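Local coordinates for protein LEOA (Escherichia coli, PDB 4AUR) that is a bacterial dynamin that probably binds and hydrolyses GTP and may take part in membrane remodelling linked to the release of LT toxin, at residues R380-S385 / V451-P456. Sequence-based numbering, arbitrary orientation.
Sequences RFFEQS and VYKFKP
One helical turn bearing Phe382 faces an extended loop bearing Val451 and Lys453, and the two are joined by side chains alone. In 380-385, part of helix 368-408, Gln384 N to Arg380 O and Ser385 N to Phe381 O are the i to i+4 bonds of the helix, whereas 451-456 runs extended, without regular secondary structure. A long, flat phenylalanine suits this place because its ring can carry the CZ corner across to the loop: with CG anti to the backbone N (chi1 -168°), that far corner arrives first. CZ of Phe382 lies 3.7 Å from CG1 of Val451, a methyl that comes to the ring's edge, near its plane. Both segments belong to the dynamin-like helical domain, the long helical stalk of the protein, and the loop links helix 430-447 to helix 464-467 at the surface. Lys453 starts alongside and brings its flexible chain inward, bending at chi4 (67°), until CE and NZ each stand 4.0 Å from CZ of Phe382. Its methylenes tolerate the apolar neighbour, while its ammonium forms a cation-pi interaction with Phe527. On the buried side of the helix Phe381 packs on Leu324 and Leu328 of helix 275-343, and Ser385 OG hydrogen-bonds to Phe528 O.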
loop_
_atom_site.group_PDB
_atom_site.type_symbol
_atom_site.label_atom_id
_atom_site.label_comp_id
_atom_site.label_asym_id
_atom_site.label_seq_id
_atom_site.Cartn_x
_atom_site.Cartn_y
_atom_site.Cartn_z
ATOM N N ARG A 380 -11.285 -48.812 6.081
ATOM C CA ARG A 380 -10.146 -48.080 6.662
ATOM C C ARG A 380 -9.489 -47.128 5.652
ATOM O O ARG A 380 -9.068 -46.029 6.006
ATOM C CB ARG A 380 -9.121 -49.045 7.241
ATOM C CG ARG A 380 -8.028 -48.420 8.097
ATOM C CD ARG A 380 -7.398 -49.505 8.979
ATOM N NE ARG A 380 -5.977 -49.291 9.290
ATOM C CZ ARG A 380 -5.174 -50.201 9.856
ATOM N NH1 ARG A 380 -5.627 -51.413 10.186
ATOM N NH2 ARG A 380 -3.899 -49.903 10.088
ATOM N N PHE A 381 -9.416 -47.548 4.395
ATOM C CA PHE A 381 -8.834 -46.730 3.330
ATOM C C PHE A 381 -9.774 -45.577 2.998
ATOM O O PHE A 381 -9.373 -44.420 2.971
ATOM C CB PHE A 381 -8.556 -47.580 2.081
ATOM C CG PHE A 381 -8.225 -46.777 0.849
ATOM C CD1 PHE A 381 -7.377 -45.693 0.907
ATOM C CD2 PHE A 381 -8.765 -47.115 -0.375
ATOM C CE1 PHE A 381 -7.092 -44.968 -0.229
ATOM C CE2 PHE A 381 -8.473 -46.394 -1.513
ATOM C CZ PHE A 381 -7.633 -45.323 -1.441
ATOM N N PHE A 382 -11.035 -45.904 2.779
ATOM C CA PHE A 382 -12.054 -44.901 2.549
ATOM C C PHE A 382 -12.039 -43.799 3.643
ATOM O O PHE A 382 -12.291 -42.623 3.370
ATOM C CB PHE A 382 -13.422 -45.587 2.387
ATOM C CG PHE A 382 -14.506 -44.693 1.856
ATOM C CD1 PHE A 382 -14.236 -43.689 0.926
ATOM C CD2 PHE A 382 -15.807 -44.868 2.262
ATOM C CE1 PHE A 382 -15.246 -42.866 0.435
ATOM C CE2 PHE A 382 -16.824 -44.046 1.777
ATOM C CZ PHE A 382 -16.542 -43.044 0.860
ATOM N N GLU A 383 -11.676 -44.145 4.859
ATOM C CA GLU A 383 -11.637 -43.159 5.922
ATOM C C GLU A 383 -10.339 -42.355 5.888
ATOM O O GLU A 383 -10.362 -41.131 5.896
ATOM C CB GLU A 383 -11.822 -43.852 7.271
ATOM C CG GLU A 383 -13.181 -44.551 7.396
ATOM C CD GLU A 383 -13.235 -45.583 8.518
ATOM O OE1 GLU A 383 -12.308 -45.574 9.374
ATOM O OE2 GLU A 383 -14.210 -46.394 8.534
ATOM N N GLN A 384 -9.204 -43.032 5.852
ATOM C CA GLN A 384 -7.930 -42.349 5.684
ATOM C C GLN A 384 -8.013 -41.407 4.473
ATOM O O GLN A 384 -7.661 -40.241 4.569
ATOM C CB GLN A 384 -6.783 -43.354 5.498
ATOM C CG GLN A 384 -6.419 -44.167 6.738
ATOM C CD GLN A 384 -5.199 -45.104 6.545
ATOM O OE1 GLN A 384 -5.087 -45.877 5.574
ATOM N NE2 GLN A 384 -4.280 -45.035 7.494
ATOM N N SER A 385 -8.515 -41.910 3.351
ATOM C CA SER A 385 -8.629 -41.104 2.141
ATOM C C SER A 385 -9.689 -39.996 2.231
ATOM O O SER A 385 -9.505 -38.920 1.687
ATOM C CB SER A 385 -8.872 -41.976 0.901
ATOM O OG SER A 385 -10.252 -42.229 0.721
ATOM N N VAL A 451 -19.412 -39.614 4.180
ATOM C CA VAL A 451 -20.628 -40.067 3.562
ATOM C C VAL A 451 -20.904 -41.480 4.052
ATOM O O VAL A 451 -19.966 -42.218 4.398
ATOM C CB VAL A 451 -20.485 -40.026 2.022
ATOM C CG1 VAL A 451 -19.792 -41.280 1.483
ATOM C CG2 VAL A 451 -21.834 -39.825 1.345
ATOM N N TYR A 452 -22.180 -41.832 4.143
ATOM C CA TYR A 452 -22.570 -43.202 4.381
ATOM C C TYR A 452 -23.508 -43.655 3.271
ATOM O O TYR A 452 -24.603 -43.097 3.114
ATOM C CB TYR A 452 -23.260 -43.405 5.731
ATOM C CG TYR A 452 -23.514 -44.883 5.962
ATOM C CD1 TYR A 452 -22.503 -45.706 6.449
ATOM C CD2 TYR A 452 -24.720 -45.465 5.610
ATOM C CE1 TYR A 452 -22.695 -47.062 6.625
ATOM C CE2 TYR A 452 -24.930 -46.822 5.770
ATOM C CZ TYR A 452 -23.910 -47.629 6.281
ATOM O OH TYR A 452 -24.112 -48.998 6.446
ATOM N N LYS A 453 -23.064 -44.669 2.521
ATOM C CA LYS A 453 -23.850 -45.284 1.444
ATOM C C LYS A 453 -23.895 -46.798 1.663
ATOM O O LYS A 453 -22.860 -47.484 1.557
ATOM C CB LYS A 453 -23.285 -44.920 0.047
ATOM C CG LYS A 453 -21.756 -44.756 -0.060
ATOM C CD LYS A 453 -21.356 -43.906 -1.276
ATOM C CE LYS A 453 -19.847 -43.673 -1.388
ATOM N NZ LYS A 453 -19.066 -44.913 -1.682
ATOM N N PHE A 454 -25.086 -47.305 1.994
ATOM C CA PHE A 454 -25.272 -48.724 2.332
ATOM C C PHE A 454 -25.134 -49.612 1.090
ATOM O O PHE A 454 -25.785 -49.367 0.071
ATOM C CB PHE A 454 -26.638 -48.956 3.006
ATOM C CG PHE A 454 -26.837 -50.370 3.502
ATOM C CD1 PHE A 454 -26.061 -50.873 4.540
ATOM C CD2 PHE A 454 -27.795 -51.203 2.925
ATOM C CE1 PHE A 454 -26.232 -52.171 4.993
ATOM C CE2 PHE A 454 -27.971 -52.507 3.376
ATOM C CZ PHE A 454 -27.188 -52.991 4.411
ATOM N N LYS A 455 -24.281 -50.632 1.178
ATOM C CA LYS A 455 -24.090 -51.581 0.078
ATOM C C LYS A 455 -24.451 -53.016 0.525
ATOM O O LYS A 455 -23.668 -53.663 1.225
ATOM C CB LYS A 455 -22.645 -51.507 -0.435
ATOM C CG LYS A 455 -22.391 -52.308 -1.709
ATOM C CD LYS A 455 -21.062 -51.941 -2.351
ATOM C CE LYS A 455 -20.708 -52.891 -3.487
ATOM N NZ LYS A 455 -19.400 -52.553 -4.118
ATOM N N PRO A 456 -25.630 -53.524 0.117
ATOM C CA PRO A 456 -26.049 -54.796 0.697
ATOM C C PRO A 456 -25.228 -55.962 0.173
ATOM O O PRO A 456 -24.683 -55.918 -0.948
ATOM C CB PRO A 456 -27.513 -54.927 0.260
ATOM C CG PRO A 456 -27.583 -54.181 -1.032
ATOM C CD PRO A 456 -26.494 -53.128 -1.013
#